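Local coordinates for putative polyprenyl synthetase (Streptomyces coelicolor, PDB 3NF2), which probably builds polyprenyl diphosphates from isoprenoid units as a magnesium-dependent prenyltransferase of the FPP/GGPP synthase family, at residues A60-S65 / S192-V197; R146-A151 / L188-S193; E210-H215 / T313-A318. All coordinates share one frame; numbering follows the deposited sequence.

In the fold
Following the chain from its N terminus, the first of the helices used by these contacts is 57-67, whose 60-65 part meets 192-197 in contact 1, closing a mostly helical loop of 126 residues. Contact 2, between 146-151 and 188-193, closes a much shorter loop that lies within the first. Both end on helix 173-198 and share S192 and S193, so this helix is held between helices 57-67 and 139-165. Contact 3 opens only after both have closed, bringing 313-318 of helix 300-319 back onto 210-215 of helix 203-230. Two direct links join the groups: S192 touches Y212 and G213 on the helix that follows its own, and R147 of contact 2 forms a salt bridge with E210.

Contact 1 (A60-S65 / S192-V197); sequences ALAVLS and SSIGAV
S65 reaches into a pocket among S192, S193, G195 and A196, a knob set into a hole. Its CB lies 3.6 Å from G195 N and close to the carbonyl of S192. Beyond it, OG stands anti to the backbone N (chi1 -170°) and makes two bonds. S65 OG donates to S192 O at 2.7 Å, approaching from above the carbonyl plane (52° out of it); the same OG accepts from A196 N at 3.0 Å. S192 O and A196 N, four residues and 5.6 Å apart, do not bond directly; the hydroxyl bridges them.

This buried packing joins the early helix 57-67 to helix 173-198 in the all-helical core, with axes 6.3 Å apart at 35°, and small residues permit it. G195 CA sits 3.4 Å from A62 O in a CH...O contact, where a side chain on G195 would collide with that oxygen. A62 CB also packs on I194 CG2. Alongside, L61 lays its CG against S192 OG, whose polar partner is L188 O, while helix 326-339 covers L61. A serine suits this buried place because one hydroxyl can donate and accept at once, replacing a backbone bond the helix does not make here.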
loop_
_atom_site.group_PDB
_atom_site.type_symbol
_atom_site.label_atom_id
_atom_site.label_comp_id
_atom_site.label_asym_id
_atom_site.label_seq_id
_atom_site.Cartn_x
_atom_site.Cartn_y
_atom_site.Cartn_z
ATOM N N ALA A 60 4.628 -9.181 -21.330
ATOM C CA ALA A 60 4.397 -9.427 -22.759
ATOM C C ALA A 60 3.115 -8.753 -23.234
ATOM O O ALA A 60 3.079 -8.170 -24.302
ATOM C CB ALA A 60 4.344 -10.931 -23.057
ATOM N N LEU A 61 2.081 -8.822 -22.407
ATOM C CA LEU A 61 0.783 -8.259 -22.717
ATOM C C LEU A 61 0.854 -6.738 -22.806
ATOM O O LEU A 61 0.326 -6.145 -23.744
ATOM C CB LEU A 61 -0.208 -8.694 -21.636
ATOM C CG LEU A 61 -1.604 -9.247 -21.920
ATOM C CD1 LEU A 61 -1.808 -9.688 -23.352
ATOM C CD2 LEU A 61 -1.862 -10.410 -20.975
ATOM N N ALA A 62 1.528 -6.114 -21.840
ATOM C CA ALA A 62 1.618 -4.649 -21.773
ATOM C C ALA A 62 2.398 -4.021 -22.927
ATOM O O ALA A 62 2.031 -2.940 -23.399
ATOM C CB ALA A 62 2.189 -4.206 -20.439
ATOM N N VAL A 63 3.463 -4.689 -23.372
ATOM C CA VAL A 63 4.226 -4.191 -24.522
ATOM C C VAL A 63 3.425 -4.381 -25.805
ATOM O O VAL A 63 3.432 -3.501 -26.667
ATOM C CB VAL A 63 5.692 -4.750 -24.624
ATOM C CG1 VAL A 63 6.523 -4.310 -23.424
ATOM C CG2 VAL A 63 5.740 -6.264 -24.763
ATOM N N LEU A 64 2.706 -5.504 -25.899
ATOM C CA LEU A 64 1.733 -5.742 -26.968
ATOM C C LEU A 64 0.639 -4.676 -27.013
ATOM O O LEU A 64 0.254 -4.221 -28.089
ATOM C CB LEU A 64 1.076 -7.114 -26.809
ATOM C CG LEU A 64 1.368 -8.230 -27.806
ATOM C CD1 LEU A 64 2.661 -8.948 -27.470
ATOM C CD2 LEU A 64 0.211 -9.204 -27.787
ATOM N N SER A 65 0.151 -4.289 -25.835
ATOM C CA SER A 65 -0.917 -3.304 -25.700
ATOM C C SER A 65 -0.564 -1.971 -26.353
ATOM O O SER A 65 -1.425 -1.324 -26.934
ATOM C CB SER A 65 -1.255 -3.086 -24.224
ATOM O OG SER A 65 -2.429 -2.303 -24.076
ATOM N N SER A 192 -3.398 -5.797 -20.185
ATOM C CA SER A 192 -3.872 -5.833 -21.564
ATOM C C SER A 192 -4.195 -4.462 -22.143
ATOM O O SER A 192 -4.175 -4.296 -23.359
ATOM C CB SER A 192 -5.110 -6.734 -21.692
ATOM O OG SER A 192 -4.757 -8.097 -21.525
ATOM N N SER A 193 -4.498 -3.494 -21.285
ATOM C CA SER A 193 -4.939 -2.182 -21.758
ATOM C C SER A 193 -3.984 -1.014 -21.458
ATOM O O SER A 193 -4.158 0.076 -22.009
ATOM C CB SER A 193 -6.334 -1.860 -21.220
ATOM O OG SER A 193 -6.311 -1.627 -19.821
ATOM N N ILE A 194 -2.984 -1.233 -20.605
ATOM C CA ILE A 194 -2.151 -0.130 -20.108
ATOM C C ILE A 194 -1.167 0.467 -21.152
ATOM O O ILE A 194 -1.038 1.695 -21.254
ATOM C CB ILE A 194 -1.451 -0.481 -18.752
ATOM C CG1 ILE A 194 -0.992 0.791 -18.031
ATOM C CG2 ILE A 194 -0.330 -1.543 -18.924
ATOM C CD1 ILE A 194 -0.448 0.552 -16.629
ATOM N N GLY A 195 -0.503 -0.394 -21.919
ATOM C CA GLY A 195 0.370 0.039 -23.012
ATOM C C GLY A 195 -0.362 0.916 -24.014
ATOM O O GLY A 195 0.183 1.915 -24.477
ATOM N N ALA A 196 -1.603 0.543 -24.322
ATOM C CA ALA A 196 -2.451 1.260 -25.271
ATOM C C ALA A 196 -2.811 2.643 -24.771
ATOM O O ALA A 196 -2.777 3.610 -25.538
ATOM C CB ALA A 196 -3.714 0.464 -25.550
ATOM N N VAL A 197 -3.163 2.723 -23.489
ATOM C CA VAL A 197 -3.439 3.993 -22.824
ATOM C C VAL A 197 -2.200 4.899 -22.858
ATOM O O VAL A 197 -2.322 6.110 -23.062
ATOM C CB VAL A 197 -3.946 3.781 -21.374
ATOM C CG1 VAL A 197 -4.136 5.102 -20.660
ATOM C CG2 VAL A 197 -5.276 3.048 -21.384
#

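Contact 2 (R146-A151 / L188-S193); sequences RRLTKA and LACASS
C190 fills the space between the two antiparallel helices, facing R147, L148 and A151. Its CB meets A151 CB at 3.8 Å, methylene against methyl. SG is anti to the backbone N (chi1 -178°), which carries the sulfur towards the backbone of the other helix, 3.9 Å from L148 CA. R147 O is 3.7 Å from C190 SG, a packing distance, and that carbonyl is already used by A151 N within its own helix. L148 CD1 also touches C190 SG, at 4.2 Å. Cysteine suits the position: it is small enough for axes 9.2 Å apart, and its polarisable sulfur can lie against both a carbonyl oxygen and aliphatic carbon.

The next shell holds these groups in place. L148 is buried by helices 77-98 and 115-134, and V83 of helix 77-98 also packs on C190. At the other end of the contact R147 CD passes 4.3 Å from S193 OG, a loose touch, for the S193 hydroxyl is turned to A189 O in its own helix. Serine hydroxyls serve the carbonyls of 188-193 more than once: S192 N and S192 OG reach L188 O from opposite faces of its plane. Farther out, the guanidinium of R147 forms salt bridges with E203, D207 and E210, all on helix 203-230, while R146 and T149 pack on L134 and A127 of the second subunit.

No hydrogen bond crosses between the two segments, so the contact rests on shape and dispersion. The arginine, whose charge probably stays well compensated among three carboxylates, extends the tie from helix 139-165 to a third helix.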
loop_
_atom_site.group_PDB
_atom_site.type_symbol
_atom_site.label_atom_id
_atom_site.label_comp_id
_atom_site.label_asym_id
_atom_site.label_seq_id
_atom_site.Cartn_x
_atom_site.Cartn_y
_atom_site.Cartn_z
ATOM N N ARG A 146 -4.804 5.603 -13.474
ATOM C CA ARG A 146 -6.229 5.393 -13.180
ATOM C C ARG A 146 -6.615 3.921 -13.350
ATOM O O ARG A 146 -7.347 3.364 -12.530
ATOM C CB ARG A 146 -7.073 6.275 -14.112
ATOM C CG ARG A 146 -8.580 6.057 -14.084
ATOM C CD ARG A 146 -9.281 7.211 -13.413
ATOM N NE ARG A 146 -10.689 6.926 -13.142
ATOM C CZ ARG A 146 -11.713 7.398 -13.852
ATOM N NH1 ARG A 146 -11.497 8.185 -14.901
ATOM N NH2 ARG A 146 -12.956 7.079 -13.510
ATOM N N ARG A 147 -6.095 3.306 -14.410
ATOM C CA ARG A 147 -6.333 1.902 -14.721
ATOM C C ARG A 147 -5.626 0.999 -13.726
ATOM O O ARG A 147 -6.139 -0.060 -13.378
ATOM C CB ARG A 147 -5.817 1.563 -16.124
ATOM C CG ARG A 147 -6.380 2.411 -17.251
ATOM C CD ARG A 147 -7.710 1.903 -17.721
ATOM N NE ARG A 147 -8.366 2.863 -18.601
ATOM C CZ ARG A 147 -9.436 2.588 -19.337
ATOM N NH1 ARG A 147 -9.964 1.369 -19.309
ATOM N NH2 ARG A 147 -9.971 3.528 -20.107
ATOM N N LEU A 148 -4.435 1.416 -13.298
ATOM C CA LEU A 148 -3.642 0.656 -12.336
ATOM C C LEU A 148 -4.345 0.647 -10.990
ATOM O O LEU A 148 -4.389 -0.380 -10.319
ATOM C CB LEU A 148 -2.245 1.265 -12.191
ATOM C CG LEU A 148 -1.188 0.416 -11.466
ATOM C CD1 LEU A 148 -0.609 -0.659 -12.381
ATOM C CD2 LEU A 148 -0.095 1.292 -10.909
ATOM N N THR A 149 -4.908 1.799 -10.628
ATOM C CA THR A 149 -5.620 1.979 -9.368
ATOM C C THR A 149 -6.869 1.096 -9.279
ATOM O O THR A 149 -7.121 0.496 -8.245
ATOM C CB THR A 149 -5.987 3.466 -9.147
ATOM O OG1 THR A 149 -4.797 4.255 -9.262
ATOM C CG2 THR A 149 -6.633 3.696 -7.749
ATOM N N LYS A 150 -7.624 1.014 -10.370
ATOM C CA LYS A 150 -8.811 0.176 -10.441
ATOM C C LYS A 150 -8.431 -1.285 -10.194
ATOM O O LYS A 150 -9.079 -1.972 -9.396
ATOM C CB LYS A 150 -9.504 0.344 -11.800
ATOM C CG LYS A 150 -10.714 -0.579 -12.013
ATOM C CD LYS A 150 -11.390 -0.360 -13.359
ATOM C CE LYS A 150 -12.559 -1.324 -13.540
ATOM N NZ LYS A 150 -13.570 -0.793 -14.492
ATOM N N ALA A 151 -7.354 -1.727 -10.846
ATOM C CA ALA A 151 -6.872 -3.099 -10.732
ATOM C C ALA A 151 -6.333 -3.409 -9.340
ATOM O O ALA A 151 -6.461 -4.537 -8.856
ATOM C CB ALA A 151 -5.802 -3.357 -11.755
ATOM N N LEU A 188 -4.750 -8.646 -15.196
ATOM C CA LEU A 188 -4.533 -9.013 -16.597
ATOM C C LEU A 188 -5.281 -8.065 -17.522
ATOM O O LEU A 188 -4.797 -7.740 -18.598
ATOM C CB LEU A 188 -4.893 -10.475 -16.855
ATOM C CG LEU A 188 -3.760 -11.421 -16.435
ATOM C CD1 LEU A 188 -4.240 -12.841 -16.154
ATOM C CD2 LEU A 188 -2.659 -11.447 -17.468
ATOM N N ALA A 189 -6.431 -7.584 -17.056
ATOM C CA ALA A 189 -7.210 -6.567 -17.753
ATOM C C ALA A 189 -6.401 -5.291 -17.870
ATOM O O ALA A 189 -6.359 -4.669 -18.934
ATOM C CB ALA A 189 -8.495 -6.291 -17.004
ATOM N N CYS A 190 -5.757 -4.920 -16.763
ATOM C CA CYS A 190 -4.905 -3.754 -16.714
ATOM C C CYS A 190 -3.680 -3.929 -17.603
ATOM O O CYS A 190 -3.353 -3.038 -18.372
ATOM C CB CYS A 190 -4.473 -3.437 -15.281
ATOM S SG CYS A 190 -3.454 -1.943 -15.188
ATOM N N ALA A 191 -3.022 -5.076 -17.510
ATOM C CA ALA A 191 -1.858 -5.357 -18.350
ATOM C C ALA A 191 -2.200 -5.316 -19.841
ATOM O O ALA A 191 -1.403 -4.841 -20.648
ATOM C CB ALA A 191 -1.256 -6.695 -17.990
ATOM N N SER A 192 -3.398 -5.797 -20.185
ATOM C CA SER A 192 -3.872 -5.833 -21.564
ATOM C C SER A 192 -4.195 -4.462 -22.143
ATOM O O SER A 192 -4.175 -4.296 -23.359
ATOM C CB SER A 192 -5.110 -6.734 -21.692
ATOM O OG SER A 192 -4.757 -8.097 -21.525
ATOM N N SER A 193 -4.498 -3.494 -21.285
ATOM C CA SER A 193 -4.939 -2.182 -21.758
ATOM C C SER A 193 -3.984 -1.014 -21.458
ATOM O O SER A 193 -4.158 0.076 -22.009
ATOM C CB SER A 193 -6.334 -1.860 -21.220
ATOM O OG SER A 193 -6.311 -1.627 -19.821
#

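Contact 3 (E210-H215 / T313-A318); sequences EKYGYH and TIAIEA
H215 ND1 is hydrogen-bonded to Q311 OE1, one turn before I314 on helix 300-319, and the imidazole thus held turns a face to I314. The CG2 methyl of I314 stands over the centre of the H215 ring, 3.6 Å from the centroid and only 7° off the normal, a CH-pi contact. CG of H215 stands anti to the carbonyl carbon (chi1 -70°) and lies 3.7 Å from I314 CG2. K211 O lies at the ring's edge, in its plane. An alanine here would probably leave Q311 OE1 without its imidazole partner and open a gap over the I314 CG2 methyl, although CB would still rest against A315.

The two helices run antiparallel, their axes 7.7 Å apart. They belong to the all-helical isoprenoid synthase fold, in which helix 203-230 probably carries, farther along, a variant of the second aspartate-rich motif of the family.

At the centre of the crossing Y212 and A315 bring their CA atoms to 4.1 Å, an approach that the small alanine allows. A315 CB lies 3.4 Å from Y212 O, and in return Y212 CD2 comes 3.4 Å from A315 O, which sits at the ring edge in its plane. The phenol is fixed from beyond the pair: its OH bonds to F332 O, and the F332 ring meets it nearly perpendicularly. Toward the other end, A318 CB rests 4.0 Å from Y212 N and also touches K211 CB, while the rest of the lysine chain leads away from the interface.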
loop_
_atom_site.group_PDB
_atom_site.type_symbol
_atom_site.label_atom_id
_atom_site.label_comp_id
_atom_site.label_asym_id
_atom_site.label_seq_id
_atom_site.Cartn_x
_atom_site.Cartn_y
_atom_site.Cartn_z
ATOM N N GLU A 210 -9.452 -4.146 -21.845
ATOM C CA GLU A 210 -9.675 -4.533 -20.463
ATOM C C GLU A 210 -10.605 -5.752 -20.387
ATOM O O GLU A 210 -10.325 -6.713 -19.663
ATOM C CB GLU A 210 -10.272 -3.335 -19.727
ATOM C CG GLU A 210 -10.244 -3.375 -18.227
ATOM C CD GLU A 210 -10.594 -2.031 -17.622
ATOM O OE1 GLU A 210 -11.754 -1.854 -17.189
ATOM O OE2 GLU A 210 -9.707 -1.147 -17.597
ATOM N N LYS A 211 -11.690 -5.724 -21.162
ATOM C CA LYS A 211 -12.626 -6.852 -21.240
ATOM C C LYS A 211 -11.955 -8.125 -21.775
ATOM O O LYS A 211 -12.200 -9.222 -21.276
ATOM C CB LYS A 211 -13.862 -6.479 -22.059
ATOM C CG LYS A 211 -14.833 -5.574 -21.289
ATOM C CD LYS A 211 -15.788 -4.796 -22.201
ATOM C CE LYS A 211 -16.718 -3.901 -21.378
ATOM N NZ LYS A 211 -17.323 -2.787 -22.171
ATOM N N TYR A 212 -11.081 -7.962 -22.761
ATOM C CA TYR A 212 -10.260 -9.062 -23.233
ATOM C C TYR A 212 -9.394 -9.628 -22.105
ATOM O O TYR A 212 -9.326 -10.845 -21.915
ATOM C CB TYR A 212 -9.390 -8.604 -24.415
ATOM C CG TYR A 212 -8.149 -9.440 -24.619
ATOM C CD1 TYR A 212 -6.925 -9.049 -24.078
ATOM C CD2 TYR A 212 -8.198 -10.625 -25.343
ATOM C CE1 TYR A 212 -5.786 -9.835 -24.235
ATOM C CE2 TYR A 212 -7.055 -11.415 -25.525
ATOM C CZ TYR A 212 -5.850 -11.009 -24.972
ATOM O OH TYR A 212 -4.709 -11.783 -25.145
ATOM N N GLY A 213 -8.737 -8.737 -21.359
ATOM C CA GLY A 213 -7.738 -9.154 -20.385
ATOM C C GLY A 213 -8.356 -9.807 -19.175
ATOM O O GLY A 213 -7.844 -10.810 -18.680
ATOM N N TYR A 214 -9.454 -9.218 -18.707
ATOM C CA TYR A 214 -10.260 -9.749 -17.608
ATOM C C TYR A 214 -10.728 -11.169 -17.872
ATOM O O TYR A 214 -10.514 -12.058 -17.047
ATOM C CB TYR A 214 -11.464 -8.846 -17.345
ATOM C CG TYR A 214 -12.182 -9.122 -16.045
ATOM C CD1 TYR A 214 -13.322 -9.930 -16.012
ATOM C CD2 TYR A 214 -11.734 -8.566 -14.848
ATOM C CE1 TYR A 214 -13.988 -10.187 -14.819
ATOM C CE2 TYR A 214 -12.395 -8.818 -13.646
ATOM C CZ TYR A 214 -13.521 -9.627 -13.640
ATOM O OH TYR A 214 -14.183 -9.872 -12.461
ATOM N N HIS A 215 -11.346 -11.383 -19.030
ATOM C CA HIS A 215 -11.861 -12.703 -19.384
ATOM C C HIS A 215 -10.757 -13.697 -19.700
ATOM O O HIS A 215 -10.894 -14.891 -19.422
ATOM C CB HIS A 215 -12.920 -12.608 -20.482
ATOM C CG HIS A 215 -14.198 -11.994 -20.007
ATOM N ND1 HIS A 215 -15.129 -12.695 -19.269
ATOM C CD2 HIS A 215 -14.684 -10.736 -20.125
ATOM C CE1 HIS A 215 -16.141 -11.897 -18.966
ATOM N NE2 HIS A 215 -15.898 -10.704 -19.479
ATOM N N THR A 313 -13.151 -17.705 -25.134
ATOM C CA THR A 313 -14.002 -17.264 -26.226
ATOM C C THR A 313 -14.479 -15.828 -26.031
ATOM O O THR A 313 -14.392 -15.032 -26.957
ATOM C CB THR A 313 -15.194 -18.247 -26.405
ATOM O OG1 THR A 313 -14.687 -19.515 -26.844
ATOM C CG2 THR A 313 -16.238 -17.726 -27.400
ATOM N N ILE A 314 -14.958 -15.494 -24.834
ATOM C CA ILE A 314 -15.386 -14.113 -24.522
ATOM C C ILE A 314 -14.232 -13.105 -24.659
ATOM O O ILE A 314 -14.430 -11.976 -25.147
ATOM C CB ILE A 314 -16.040 -14.012 -23.122
ATOM C CG1 ILE A 314 -17.233 -14.972 -23.040
ATOM C CG2 ILE A 314 -16.503 -12.564 -22.811
ATOM C CD1 ILE A 314 -17.595 -15.411 -21.629
ATOM N N ALA A 315 -13.033 -13.528 -24.253
ATOM C CA ALA A 315 -11.824 -12.711 -24.399
ATOM C C ALA A 315 -11.494 -12.452 -25.875
ATOM O O ALA A 315 -11.433 -11.303 -26.304
ATOM C CB ALA A 315 -10.639 -13.365 -23.692
ATOM N N ILE A 316 -11.314 -13.532 -26.634
ATOM C CA ILE A 316 -10.945 -13.481 -28.051
ATOM C C ILE A 316 -12.012 -12.798 -28.908
ATOM O O ILE A 316 -11.693 -12.086 -29.863
ATOM C CB ILE A 316 -10.536 -14.894 -28.567
ATOM C CG1 ILE A 316 -9.038 -15.104 -28.304
ATOM C CG2 ILE A 316 -10.903 -15.105 -30.045
ATOM C CD1 ILE A 316 -8.403 -16.282 -29.037
ATOM N N GLU A 317 -13.270 -12.963 -28.519
ATOM C CA GLU A 317 -14.374 -12.271 -29.171
ATOM C C GLU A 317 -14.481 -10.781 -28.778
ATOM O O GLU A 317 -15.118 -9.996 -29.483
ATOM C CB GLU A 317 -15.675 -13.091 -29.013
ATOM C CG GLU A 317 -16.968 -12.394 -28.596
ATOM C CD GLU A 317 -18.100 -13.401 -28.322
ATOM O OE1 GLU A 317 -18.024 -14.548 -28.822
ATOM O OE2 GLU A 317 -19.065 -13.051 -27.607
ATOM N N ALA A 318 -13.824 -10.380 -27.690
ATOM C CA ALA A 318 -13.722 -8.948 -27.358
ATOM C C ALA A 318 -12.656 -8.235 -28.207
ATOM O O ALA A 318 -12.809 -7.058 -28.526
ATOM C CB ALA A 318 -13.469 -8.733 -25.872
#